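Leucine aminopeptidase 1 (Caenorhabditis elegans, PDB 2HC9) removes N-terminal amino acids, preferably leucine, from peptides as a two-zinc M17 aminopeptidase and probably acts as a digestive enzyme. Local coordinates at residues I330-A335 against K422-G427; E336-L341 against G438-A443; T362-Q367 against P432-A437; G259-K264 against P311-P316; Y221-A226 against C303-N308. The protein carries 1 engineered substitution. All coordinates share one frame; numbering follows the deposited sequence.

Contact 1 (I330-A335 against K422-G427); sequences INNTDA and KNSNLG. With ZN (zinc ion), chain B.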
# COMPACT_ATOMS: atom_id res chain seq x y z
N ILE A 330 7.03 -25.32 0.28
CA ILE A 330 6.25 -24.32 1.00
C ILE A 330 6.62 -22.95 0.43
O ILE A 330 7.72 -22.46 0.69
CB ILE A 330 6.55 -24.36 2.50
CG1 ILE A 330 6.33 -25.77 3.07
CG2 ILE A 330 5.70 -23.29 3.26
CD1 ILE A 330 6.77 -25.96 4.55
N ASN A 331 5.70 -22.33 -0.32
CA ASN A 331 5.93 -20.94 -0.74
C ASN A 331 5.09 -19.94 0.04
O ASN A 331 5.15 -18.74 -0.21
CB ASN A 331 5.75 -20.78 -2.26
CG ASN A 331 4.33 -21.09 -2.73
OD1 ASN A 331 3.62 -21.89 -2.12
ND2 ASN A 331 3.92 -20.45 -3.83
N ASN A 332 4.28 -20.46 0.96
CA ASN A 332 3.45 -19.62 1.80
C ASN A 332 3.30 -20.24 3.19
O ASN A 332 2.53 -21.18 3.39
CB ASN A 332 2.08 -19.39 1.14
CG ASN A 332 1.22 -18.40 1.90
OD1 ASN A 332 1.58 -17.94 2.99
ND2 ASN A 332 0.08 -18.07 1.33
N THR A 333 4.04 -19.71 4.15
CA THR A 333 4.01 -20.22 5.52
C THR A 333 2.67 -20.01 6.19
O THR A 333 2.40 -20.66 7.19
CB THR A 333 5.10 -19.57 6.42
OG1 THR A 333 4.85 -18.16 6.54
CG2 THR A 333 6.51 -19.83 5.82
N ASP A 334 1.85 -19.10 5.65
CA ASP A 334 0.49 -18.83 6.18
C ASP A 334 -0.55 -19.77 5.55
O ASP A 334 -1.74 -19.77 5.93
CB ASP A 334 0.14 -17.36 5.89
CG ASP A 334 -1.01 -16.83 6.74
OD1 ASP A 334 -1.53 -17.53 7.64
OD2 ASP A 334 -1.38 -15.67 6.51
N ALA A 335 -0.13 -20.57 4.58
CA ALA A 335 -1.01 -21.61 4.01
C ALA A 335 -0.67 -22.92 4.75
O ALA A 335 -0.33 -23.97 4.14
CB ALA A 335 -0.76 -21.72 2.48
N LYS A 422 3.68 -27.28 -4.84
CA LYS A 422 3.79 -26.17 -3.87
C LYS A 422 2.53 -26.21 -3.00
O LYS A 422 1.54 -26.79 -3.41
CB LYS A 422 3.82 -24.84 -4.63
CG LYS A 422 5.04 -24.60 -5.50
CD LYS A 422 5.10 -23.14 -5.98
CE LYS A 422 6.37 -22.92 -6.82
NZ LYS A 422 6.46 -21.51 -7.34
N ASN A 423 2.56 -25.56 -1.85
CA ASN A 423 1.35 -25.46 -1.02
C ASN A 423 0.38 -24.32 -1.40
O ASN A 423 -0.77 -24.34 -1.01
CB ASN A 423 1.68 -25.48 0.49
CG ASN A 423 2.25 -24.15 1.01
OD1 ASN A 423 3.03 -23.48 0.33
ND2 ASN A 423 1.91 -23.79 2.24
N SER A 424 0.84 -23.34 -2.17
CA SER A 424 -0.05 -22.26 -2.59
C SER A 424 0.42 -21.66 -3.89
O SER A 424 1.45 -22.05 -4.44
CB SER A 424 -0.21 -21.19 -1.49
OG SER A 424 0.84 -20.28 -1.54
N ASN A 425 -0.37 -20.72 -4.39
CA ASN A 425 0.01 -19.92 -5.54
C ASN A 425 -0.17 -18.46 -5.16
O ASN A 425 -1.25 -18.05 -4.74
CB ASN A 425 -0.86 -20.33 -6.74
CG ASN A 425 -0.43 -19.66 -8.03
OD1 ASN A 425 -0.14 -18.47 -8.04
ND2 ASN A 425 -0.35 -20.43 -9.10
N LEU A 426 0.90 -17.68 -5.27
CA LEU A 426 0.87 -16.32 -4.75
C LEU A 426 0.51 -15.30 -5.83
O LEU A 426 0.52 -14.10 -5.59
CB LEU A 426 2.22 -15.95 -4.11
CG LEU A 426 2.60 -16.75 -2.86
CD1 LEU A 426 3.96 -16.26 -2.33
CD2 LEU A 426 1.54 -16.59 -1.78
N GLY A 427 0.23 -15.80 -7.04
CA GLY A 427 -0.22 -14.94 -8.11
C GLY A 427 -1.60 -15.31 -8.65
O GLY A 427 -2.50 -15.68 -7.90
ZN ZN B . -2.27 -19.34 8.01
O HOH W 1 -4.20 -19.89 7.68
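Ile330 and Asn423 bring two loops together with their CA atoms 5.4 Å apart, and a type I beta turn from Asn332 to Ala335 curls round the Asn423 amide. Asn423 uses both ends of that amide. Its ND2 donates to Asn332 O at 2.9 Å, nearly straight at 165° and close to the amide plane. The same ND2 reaches Ala335 O at 2.9 Å, approaching from above that carbonyl's plane. Its OD1 accepts from Asn331 N at 3.0 Å and weakly from Asn332 N. Asn332 O also takes the turn bond from Ala335 N, on the opposite face of its plane from ND2. An alanine in place of Asn423 would probably leave Asn332 O and Ala335 O without this donor and the turn less firmly held. Asn331 grips Ser424 in return: its CG sits between the backbone N and the carbonyl carbon (chi1 63°), and from there ND2 donates to Ser424 O at 3.0 Å, above that carbonyl's plane. Ser424 OG donates to Asn331 OD1 at 3.3 Å. Within the turn, Asp334 binds a zinc ion through O and OD1. Asn423 touches Val328 of strand 327-329, and Leu339 of helix 337-350 packs on Ile330 and Asn423.

Contact 2 (E336-L341 against G438-A443); sequences EGRLIL and GLLIGA. Engineered in segment 438-443: Leu440 (natural residue Phe). With ZN (zinc ion), chain B; ZN (zinc ion), chain C; BCT (bicarbonate ion), chain D.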
# COMPACT_ATOMS: atom_id res chain seq x y z
N GLU A 336 -0.76 -22.84 6.09
CA GLU A 336 -0.26 -23.91 6.96
C GLU A 336 -1.33 -24.95 7.31
O GLU A 336 -1.01 -26.14 7.55
CB GLU A 336 0.40 -23.32 8.24
CG GLU A 336 -0.58 -23.10 9.42
CD GLU A 336 -1.58 -22.00 9.14
OE1 GLU A 336 -2.72 -22.05 9.67
OE2 GLU A 336 -1.26 -21.07 8.38
N GLY A 337 -2.59 -24.53 7.35
CA GLY A 337 -3.69 -25.46 7.65
C GLY A 337 -3.74 -26.62 6.67
O GLY A 337 -3.93 -27.77 7.05
N ARG A 338 -3.54 -26.32 5.40
CA ARG A 338 -3.64 -27.35 4.38
C ARG A 338 -2.50 -28.38 4.50
O ARG A 338 -2.69 -29.56 4.20
CB ARG A 338 -3.70 -26.73 2.98
CG ARG A 338 -2.40 -25.97 2.57
CD ARG A 338 -2.66 -25.06 1.34
NE ARG A 338 -3.40 -23.86 1.74
CZ ARG A 338 -3.64 -22.84 0.91
NH1 ARG A 338 -3.18 -22.88 -0.35
NH2 ARG A 338 -4.31 -21.78 1.35
N LEU A 339 -1.33 -27.94 4.98
CA LEU A 339 -0.19 -28.85 5.21
C LEU A 339 -0.54 -29.83 6.33
O LEU A 339 -0.38 -31.03 6.20
CB LEU A 339 1.07 -28.06 5.63
CG LEU A 339 1.66 -27.14 4.52
CD1 LEU A 339 2.83 -26.32 5.07
CD2 LEU A 339 2.12 -27.97 3.31
N ILE A 340 -1.04 -29.30 7.44
CA ILE A 340 -1.31 -30.19 8.57
C ILE A 340 -2.46 -31.15 8.25
O ILE A 340 -2.43 -32.32 8.67
CB ILE A 340 -1.48 -29.43 9.91
CG1 ILE A 340 -2.84 -28.70 9.99
CG2 ILE A 340 -0.30 -28.45 10.14
CD1 ILE A 340 -3.11 -27.99 11.36
N LEU A 341 -3.47 -30.65 7.53
CA LEU A 341 -4.60 -31.48 7.14
C LEU A 341 -4.22 -32.53 6.11
O LEU A 341 -4.82 -33.58 6.11
CB LEU A 341 -5.77 -30.64 6.61
CG LEU A 341 -6.46 -29.74 7.66
CD1 LEU A 341 -7.29 -28.68 6.95
CD2 LEU A 341 -7.36 -30.56 8.63
N GLY A 438 -8.02 -26.52 -0.85
CA GLY A 438 -8.51 -27.87 -0.57
C GLY A 438 -7.81 -28.95 -1.38
O GLY A 438 -7.57 -30.05 -0.89
N LEU A 439 -7.45 -28.62 -2.63
CA LEU A 439 -6.78 -29.59 -3.51
C LEU A 439 -5.39 -29.93 -3.03
O LEU A 439 -4.91 -31.03 -3.28
CB LEU A 439 -6.72 -29.06 -4.96
CG LEU A 439 -8.07 -29.01 -5.69
CD1 LEU A 439 -7.86 -28.31 -7.06
CD2 LEU A 439 -8.64 -30.41 -5.85
N LEU A 440 -4.72 -29.00 -2.34
CA LEU A 440 -3.43 -29.34 -1.74
C LEU A 440 -3.63 -30.50 -0.75
O LEU A 440 -2.87 -31.46 -0.76
CB LEU A 440 -2.80 -28.13 -1.02
CG LEU A 440 -1.45 -28.34 -0.32
CD1 LEU A 440 -1.48 -29.14 1.03
CD2 LEU A 440 -0.33 -28.84 -1.31
N ILE A 441 -4.67 -30.41 0.08
CA ILE A 441 -5.00 -31.49 1.02
C ILE A 441 -5.27 -32.79 0.26
O ILE A 441 -4.65 -33.85 0.53
CB ILE A 441 -6.25 -31.13 1.88
CG1 ILE A 441 -5.99 -29.87 2.72
CG2 ILE A 441 -6.63 -32.31 2.78
CD1 ILE A 441 -7.27 -29.23 3.28
N GLY A 442 -6.18 -32.73 -0.70
CA GLY A 442 -6.60 -33.94 -1.43
C GLY A 442 -5.52 -34.58 -2.28
O GLY A 442 -5.57 -35.77 -2.57
N ALA A 443 -4.52 -33.79 -2.68
CA ALA A 443 -3.42 -34.32 -3.50
C ALA A 443 -2.64 -35.44 -2.79
O ALA A 443 -1.89 -36.18 -3.43
CB ALA A 443 -2.46 -33.16 -3.90
ZN ZN B . -2.27 -19.34 8.01
ZN ZN C . -4.42 -20.93 9.47
C BCT D . -4.33 -22.60 5.07
O1 BCT D . -4.24 -22.46 6.29
O2 BCT D . -5.01 -21.81 4.37
O3 BCT D . -3.66 -23.56 4.49
O HOH W 1 -4.20 -19.89 7.68
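Arg338 and Leu440 cross at about a right angle. Leu440, an engineered residue that is phenylalanine in the natural protein, lays CD1 3.6 Å from Arg338 CG. The same CD1 lies 3.4 Å from Arg338 O. Ile441 comes in beside it, with CG1 3.6 Å from Arg338 O. Its CD1 then meets Leu341 CD1 at 3.7 Å, the two side chains crossing obliquely. These contacts join helices 337-350 and 433-442, whose short segments run nearly parallel, 21° apart, with axes 8.4 Å from each other. The Arg338 chain bends at chi3 (76°), which places NE, and the guanidinium leads away from residues 438-443 to a bicarbonate ion. Arg338 NE donates to bicarbonate O3 at 2.8 Å. Arg338 NH2 donates to O2, which lies at the guanidinium edge and in its plane. Backbone N atoms of Gly337 and Arg338 also donate to the ion, which rests at the start of helix 337-350. Arg338 NH1 turns instead to Asn423 O. Glu336 bridges the two zinc ions, OE2 on one and OE1 on the other, and water 1 binds both metals. This is the two-zinc centre of M17 aminopeptidases, with bicarbonate held by Arg338, a predicted active-site residue.

Contact 3 (T362-Q367 against P432-A437); sequences TLTGAQ and PPSAVA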
# COMPACT_ATOMS: atom_id res chain seq x y z
N THR A 362 -10.90 -23.60 9.35
CA THR A 362 -10.94 -22.16 9.06
C THR A 362 -9.76 -21.88 8.12
O THR A 362 -8.69 -21.46 8.57
CB THR A 362 -10.80 -21.33 10.36
OG1 THR A 362 -9.64 -21.76 11.06
CG2 THR A 362 -11.99 -21.55 11.27
N LEU A 363 -9.93 -22.16 6.83
CA LEU A 363 -8.76 -22.36 5.99
C LEU A 363 -8.31 -21.08 5.30
O LEU A 363 -7.12 -20.76 5.31
CB LEU A 363 -8.98 -23.51 4.97
CG LEU A 363 -7.64 -24.06 4.43
CD1 LEU A 363 -6.80 -24.74 5.54
CD2 LEU A 363 -7.93 -25.06 3.30
N THR A 364 -9.24 -20.34 4.68
CA THR A 364 -8.87 -19.22 3.78
C THR A 364 -9.77 -18.01 3.99
O THR A 364 -10.97 -18.16 4.17
CB THR A 364 -8.93 -19.63 2.28
OG1 THR A 364 -10.28 -19.98 1.88
CG2 THR A 364 -7.99 -20.82 2.02
N GLY A 365 -9.17 -16.82 3.94
CA GLY A 365 -9.92 -15.58 3.75
C GLY A 365 -10.71 -15.56 2.45
O GLY A 365 -11.80 -14.96 2.39
N ALA A 366 -10.19 -16.23 1.42
CA ALA A 366 -10.87 -16.33 0.12
C ALA A 366 -12.24 -17.01 0.20
O ALA A 366 -13.11 -16.75 -0.65
CB ALA A 366 -10.00 -17.06 -0.88
N GLN A 367 -12.44 -17.87 1.21
CA GLN A 367 -13.72 -18.59 1.34
C GLN A 367 -14.96 -17.66 1.34
O GLN A 367 -15.96 -17.98 0.71
CB GLN A 367 -13.66 -19.56 2.56
CG GLN A 367 -15.02 -20.17 2.99
CD GLN A 367 -15.81 -19.21 3.88
OE1 GLN A 367 -15.28 -18.70 4.88
NE2 GLN A 367 -17.05 -18.94 3.50
N PRO A 432 -10.71 -21.24 -8.05
CA PRO A 432 -11.02 -20.40 -6.86
C PRO A 432 -9.94 -20.71 -5.80
O PRO A 432 -9.64 -21.88 -5.59
CB PRO A 432 -12.38 -20.95 -6.38
CG PRO A 432 -12.90 -21.85 -7.47
CD PRO A 432 -11.76 -22.24 -8.36
N PRO A 433 -9.29 -19.68 -5.20
CA PRO A 433 -8.24 -19.97 -4.21
C PRO A 433 -8.64 -20.93 -3.09
O PRO A 433 -7.79 -21.76 -2.68
CB PRO A 433 -7.89 -18.57 -3.66
CG PRO A 433 -8.15 -17.66 -4.86
CD PRO A 433 -9.40 -18.23 -5.48
N SER A 434 -9.89 -20.86 -2.63
CA SER A 434 -10.37 -21.80 -1.59
C SER A 434 -10.40 -23.25 -2.06
O SER A 434 -10.19 -24.18 -1.27
CB SER A 434 -11.74 -21.40 -1.05
OG SER A 434 -11.67 -20.06 -0.56
N ALA A 435 -10.66 -23.45 -3.36
CA ALA A 435 -10.69 -24.78 -3.94
C ALA A 435 -9.27 -25.31 -4.08
O ALA A 435 -8.98 -26.46 -3.75
CB ALA A 435 -11.36 -24.72 -5.34
N VAL A 436 -8.36 -24.44 -4.53
CA VAL A 436 -6.96 -24.81 -4.69
C VAL A 436 -6.37 -25.21 -3.32
O VAL A 436 -5.64 -26.21 -3.22
CB VAL A 436 -6.15 -23.65 -5.37
CG1 VAL A 436 -4.65 -23.95 -5.35
CG2 VAL A 436 -6.64 -23.49 -6.81
N ALA A 437 -6.73 -24.46 -2.28
CA ALA A 437 -6.31 -24.78 -0.92
C ALA A 437 -6.77 -26.18 -0.54
O ALA A 437 -6.02 -26.96 0.02
CB ALA A 437 -6.89 -23.72 0.07
O HOH W 2 -12.00 -18.90 -3.14
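Thr364 and Ser434 meet where the loop after strand 356-361 touches the first turn of helix 433-442. Ser434 OG donates to Thr364 OG1 at 2.8 Å. Ser434 CB carries OG anti to the carbonyl carbon, beside the backbone N (chi1 -56°), and this directs it to the threonine. Thr364 OG1 has further partners. It bonds to Asp457 at the end of strand 452-457, and it accepts a weak capping bond from Gln367 N at 3.1 Å. Three partners thus meet at this hydroxyl, one of them weakly, and the turn leading into helix 367-371 is tied to the helix across from it. Ser434 OG also lies 3.4 Å from Ala366 CB.

The loop borders the active site of the catalytic domain. Leu363 and Thr364 belong to the bicarbonate pocket, and both reach Ala437 on the helix. In Leu363, chi1 (-160°) sets CG anti to the backbone N and chi2 (65°) turns the end of the chain, where CD2 lies 3.6 Å from Ala437 CB. Thr364 CG2 touches the same methyl at 3.7 Å. Ala437 in turn packs on Arg338, the predicted active-site residue of helix 337-350. Farther along the loop, Ala366 CB meets Pro433 CB at 3.8 Å, methyl against proline ring. Water 2 accepts from Ser434 N at 2.9 Å and donates weakly to Ala366 O, linking the two backbones. Trp369 of a neighbouring subunit packs on Ala366, Pro432 and Pro433, which places this end of the contact at a subunit interface.

Contact 4 (G259-K264 against P311-P316); sequences GGLQIK and PIANKP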
# COMPACT_ATOMS: atom_id res chain seq x y z
N GLY A 259 0.83 -16.34 10.91
CA GLY A 259 1.18 -16.39 9.49
C GLY A 259 2.53 -17.09 9.26
O GLY A 259 2.82 -17.56 8.14
N GLY A 260 3.35 -17.13 10.30
CA GLY A 260 4.72 -17.65 10.18
C GLY A 260 5.66 -16.58 9.66
O GLY A 260 5.37 -15.38 9.75
N LEU A 261 6.81 -16.97 9.11
CA LEU A 261 7.74 -15.94 8.64
C LEU A 261 7.17 -15.04 7.54
O LEU A 261 7.56 -13.86 7.46
CB LEU A 261 9.09 -16.54 8.23
CG LEU A 261 10.07 -16.82 9.37
CD1 LEU A 261 11.16 -17.76 8.88
CD2 LEU A 261 10.72 -15.52 9.93
N GLN A 262 6.24 -15.55 6.73
CA GLN A 262 5.42 -14.67 5.89
C GLN A 262 4.27 -14.15 6.75
O GLN A 262 3.12 -14.60 6.67
CB GLN A 262 4.93 -15.38 4.62
CG GLN A 262 6.09 -15.56 3.62
CD GLN A 262 5.79 -16.65 2.63
OE1 GLN A 262 5.75 -17.83 3.00
NE2 GLN A 262 5.60 -16.28 1.37
N ILE A 263 4.63 -13.20 7.61
CA ILE A 263 3.81 -12.83 8.77
C ILE A 263 2.56 -12.07 8.36
O ILE A 263 2.57 -11.31 7.39
CB ILE A 263 4.69 -11.97 9.73
CG1 ILE A 263 4.11 -11.90 11.14
CG2 ILE A 263 4.99 -10.58 9.13
CD1 ILE A 263 5.18 -11.40 12.17
N LYS A 264 1.47 -12.27 9.12
CA LYS A 264 0.25 -11.50 8.93
C LYS A 264 0.47 -10.03 9.28
O LYS A 264 1.44 -9.66 9.95
CB LYS A 264 -0.88 -12.10 9.78
CG LYS A 264 -1.26 -13.50 9.27
CD LYS A 264 -2.44 -14.03 10.13
CE LYS A 264 -2.87 -15.44 9.67
NZ LYS A 264 -3.57 -15.36 8.31
N PRO A 311 13.94 -18.60 14.25
CA PRO A 311 14.91 -19.08 13.26
C PRO A 311 14.72 -20.54 12.82
O PRO A 311 15.26 -20.92 11.79
CB PRO A 311 16.25 -18.93 13.98
CG PRO A 311 16.00 -17.81 15.00
CD PRO A 311 14.61 -18.13 15.49
N ILE A 312 13.98 -21.34 13.58
CA ILE A 312 13.69 -22.70 13.15
C ILE A 312 12.37 -22.87 12.43
O ILE A 312 12.06 -23.97 11.98
CB ILE A 312 13.86 -23.73 14.29
CG1 ILE A 312 12.80 -23.54 15.39
CG2 ILE A 312 15.32 -23.73 14.80
CD1 ILE A 312 12.58 -24.80 16.24
N ALA A 313 11.61 -21.78 12.26
CA ALA A 313 10.28 -21.88 11.60
C ALA A 313 10.43 -22.21 10.10
O ALA A 313 11.49 -21.94 9.50
CB ALA A 313 9.46 -20.58 11.78
N ASN A 314 9.37 -22.75 9.51
CA ASN A 314 9.20 -22.79 8.05
C ASN A 314 9.53 -21.43 7.41
O ASN A 314 9.20 -20.38 7.99
CB ASN A 314 7.73 -23.09 7.69
CG ASN A 314 7.34 -24.56 7.89
OD1 ASN A 314 8.17 -25.47 7.91
ND2 ASN A 314 6.01 -24.78 8.02
N LYS A 315 10.17 -21.47 6.25
CA LYS A 315 10.56 -20.31 5.44
C LYS A 315 10.07 -20.61 4.02
O LYS A 315 10.17 -21.74 3.58
CB LYS A 315 12.10 -20.25 5.30
CG LYS A 315 12.93 -20.14 6.53
CD LYS A 315 14.40 -20.12 6.20
CE LYS A 315 15.05 -21.47 6.41
NZ LYS A 315 15.66 -21.59 7.74
N PRO A 316 9.55 -19.62 3.28
CA PRO A 316 9.16 -19.97 1.90
C PRO A 316 10.38 -20.37 1.07
O PRO A 316 11.41 -19.69 1.14
CB PRO A 316 8.54 -18.69 1.35
CG PRO A 316 9.06 -17.58 2.29
CD PRO A 316 9.26 -18.22 3.62
O HOH W 3 6.98 -19.91 9.19
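Gln262 has CG anti to its carbonyl carbon (chi1 -73°) and CD swung out in an extended chain (chi2 159°), which brings the amide alongside the Pro316 ring. The two side chains slide past each other in opposite directions. Gln262 OE1 lies 3.4 Å from Pro316 CB, and Gln262 CD lies 3.4 Å from Pro316 CG. The amide also has polar partners: OE1 accepts from Thr333 N, while NE2 donates to Asn331 O and to Lys266 O of a neighbouring subunit. Gln262 is the centre of an inverse gamma turn in the loop that leads to Lys264, a predicted active-site residue whose NZ forms a salt bridge with the zinc ligand Asp334. An alanine at Gln262 would probably leave Thr333 N and Asn331 O without these mates and open a gap beside Pro316. Leu261 carries the other half of the contact. It is modelled in two conformers; in one of them CD1 reaches Asn314 O at 3.4 Å and Lys315 CG at 3.8 Å, and the Leu261 and Lys315 side chains lie side by side, pointing the same way. Water 3 joins the backbones, accepting from Leu261 N at 2.9 Å and donating to Asn314 O at 2.6 Å. The Lys315 ammonium pairs with Glu306 of a neighbouring subunit.

Contact 5 (Y221-A226 against C303-N308); sequences YHVGKA and CIVENN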
# COMPACT_ATOMS: atom_id res chain seq x y z
N TYR A 221 4.40 -31.49 11.96
CA TYR A 221 5.62 -31.16 12.69
C TYR A 221 6.22 -29.84 12.22
O TYR A 221 6.54 -28.97 13.03
CB TYR A 221 6.69 -32.26 12.55
CG TYR A 221 7.95 -31.89 13.30
CD1 TYR A 221 9.05 -31.31 12.63
CD2 TYR A 221 8.04 -32.08 14.68
CE1 TYR A 221 10.22 -30.98 13.33
CE2 TYR A 221 9.20 -31.74 15.37
CZ TYR A 221 10.28 -31.18 14.69
OH TYR A 221 11.43 -30.83 15.38
N HIS A 222 6.44 -29.72 10.91
CA HIS A 222 7.16 -28.54 10.44
C HIS A 222 6.39 -27.24 10.61
O HIS A 222 6.96 -26.20 10.92
CB HIS A 222 7.76 -28.77 9.03
CG HIS A 222 8.86 -29.79 9.04
ND1 HIS A 222 10.09 -29.55 9.64
CD2 HIS A 222 8.90 -31.06 8.59
CE1 HIS A 222 10.84 -30.63 9.53
NE2 HIS A 222 10.14 -31.57 8.90
N VAL A 223 5.06 -27.30 10.47
CA VAL A 223 4.24 -26.13 10.76
C VAL A 223 4.37 -25.71 12.23
O VAL A 223 4.54 -24.52 12.54
CB VAL A 223 2.75 -26.35 10.37
CG1 VAL A 223 1.85 -25.27 10.95
CG2 VAL A 223 2.62 -26.41 8.82
N GLY A 224 4.26 -26.68 13.13
CA GLY A 224 4.15 -26.37 14.57
C GLY A 224 5.46 -26.25 15.35
O GLY A 224 5.44 -25.94 16.55
N LYS A 225 6.59 -26.53 14.69
CA LYS A 225 7.90 -26.65 15.38
C LYS A 225 8.38 -25.33 15.99
O LYS A 225 9.19 -25.34 16.91
CB LYS A 225 8.99 -27.20 14.45
CG LYS A 225 9.29 -26.33 13.20
CD LYS A 225 10.29 -27.03 12.24
CE LYS A 225 10.29 -26.35 10.87
NZ LYS A 225 11.34 -26.91 9.98
N ALA A 226 7.90 -24.20 15.47
CA ALA A 226 8.28 -22.90 16.03
C ALA A 226 7.21 -22.35 16.98
O ALA A 226 7.21 -21.17 17.33
CB ALA A 226 8.59 -21.91 14.90
N CYS A 303 -5.43 -31.91 14.26
CA CYS A 303 -4.07 -31.52 13.94
C CYS A 303 -3.81 -30.22 14.68
O CYS A 303 -4.40 -29.19 14.32
CB CYS A 303 -3.95 -31.33 12.42
SG CYS A 303 -4.49 -32.80 11.48
N ILE A 304 -2.98 -30.26 15.72
CA ILE A 304 -2.94 -29.18 16.73
C ILE A 304 -1.54 -28.56 16.74
O ILE A 304 -0.57 -29.21 17.11
CB ILE A 304 -3.29 -29.69 18.13
CG1 ILE A 304 -4.73 -30.23 18.16
CG2 ILE A 304 -3.16 -28.54 19.18
CD1 ILE A 304 -5.05 -31.05 19.45
N VAL A 305 -1.44 -27.32 16.25
CA VAL A 305 -0.12 -26.66 16.10
C VAL A 305 -0.27 -25.18 16.43
O VAL A 305 -1.37 -24.64 16.39
CB VAL A 305 0.41 -26.74 14.65
CG1 VAL A 305 0.64 -28.20 14.21
CG2 VAL A 305 -0.52 -25.97 13.67
N GLU A 306 0.84 -24.52 16.77
CA GLU A 306 0.85 -23.06 16.72
C GLU A 306 1.85 -22.62 15.65
O GLU A 306 2.97 -23.14 15.61
CB GLU A 306 1.20 -22.47 18.10
CG GLU A 306 1.24 -20.90 18.04
CD GLU A 306 1.26 -20.22 19.41
OE1 GLU A 306 0.71 -20.78 20.38
OE2 GLU A 306 1.83 -19.10 19.50
N ASN A 307 1.42 -21.70 14.78
CA ASN A 307 2.23 -21.25 13.64
C ASN A 307 2.88 -19.91 14.02
O ASN A 307 2.22 -18.86 14.02
CB ASN A 307 1.32 -21.10 12.39
CG ASN A 307 2.13 -20.98 11.10
OD1 ASN A 307 3.24 -21.49 11.00
ND2 ASN A 307 1.57 -20.28 10.11
N ASN A 308 4.16 -19.96 14.42
CA ASN A 308 4.82 -18.78 15.00
C ASN A 308 6.18 -18.56 14.35
O ASN A 308 6.52 -19.21 13.35
CB ASN A 308 4.90 -18.88 16.55
CG ASN A 308 4.75 -17.50 17.24
OD1 ASN A 308 5.49 -16.56 16.93
ND2 ASN A 308 3.82 -17.40 18.20
O HOH W 4 5.36 -22.74 14.39
O HOH W 5 3.11 -25.99 17.83
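Val223, Ala226 and Val305 bury the most surface where the end of helix 218-224 packs on strand 297-307 of the mixed sheet in the catalytic domain. Val223 and Val305 cross at about a right angle. Val223 CG1 is anti to its backbone N (chi1 168°) and meets Val305 CG2 at 3.7 Å. Beside this pair, Val305 CB sits 3.8 Å from Gly224 CA. A side chain at Gly224 would clash with Val305 CG1, and its absence lets helix and strand come close. Gly224 CA also makes a CA-H...O contact of 3.6 Å with Glu306 O. Ala226 lies against Asn308, its CB 3.7 Å from Asn308 O. Water 5 accepts from Glu306 N and donates to Gly224 O, joining strand and helix. Water 4 accepts from Asn308 N and, weakly, from Ala226 N. Asn307 OD1 lies 3.6 Å from Val223 O, while its ND2 donates to Asp257 OD1 and Thr333 O, next to the zinc site. Asn308 ND2 donates to Glu306 OE2 at 2.9 Å, on the lone pair facing away from the other carboxylate oxygen; OE2 has a further partner in a neighbouring subunit. Ala226 O is buried with no polar partner in the model, and it touches Asn308 CB at 3.3 Å.

How the contacts relate
All five contacts lie in the catalytic-domain range and gather round the two-zinc centre. Contacts 4 and 5 cross along the chain and both precede contact 1. Contacts 1 and 2 also cross, and contact 3 is nested inside the loop closed by contact 2. Contacts 2 and 3 share helix 433-442, with centres about 11 Å apart. Contacts 1 and 2 share a zinc ion and are joined by Asn423 O and Arg338 NH1. Contact 4 bonds to contact 1 through Thr333, and contact 5 reaches it through Asn307. Contacts 3 and 5 do not touch, their centres about 20 Å apart. Loops, helices and a strand from distant parts of the sequence thus converge on one active site.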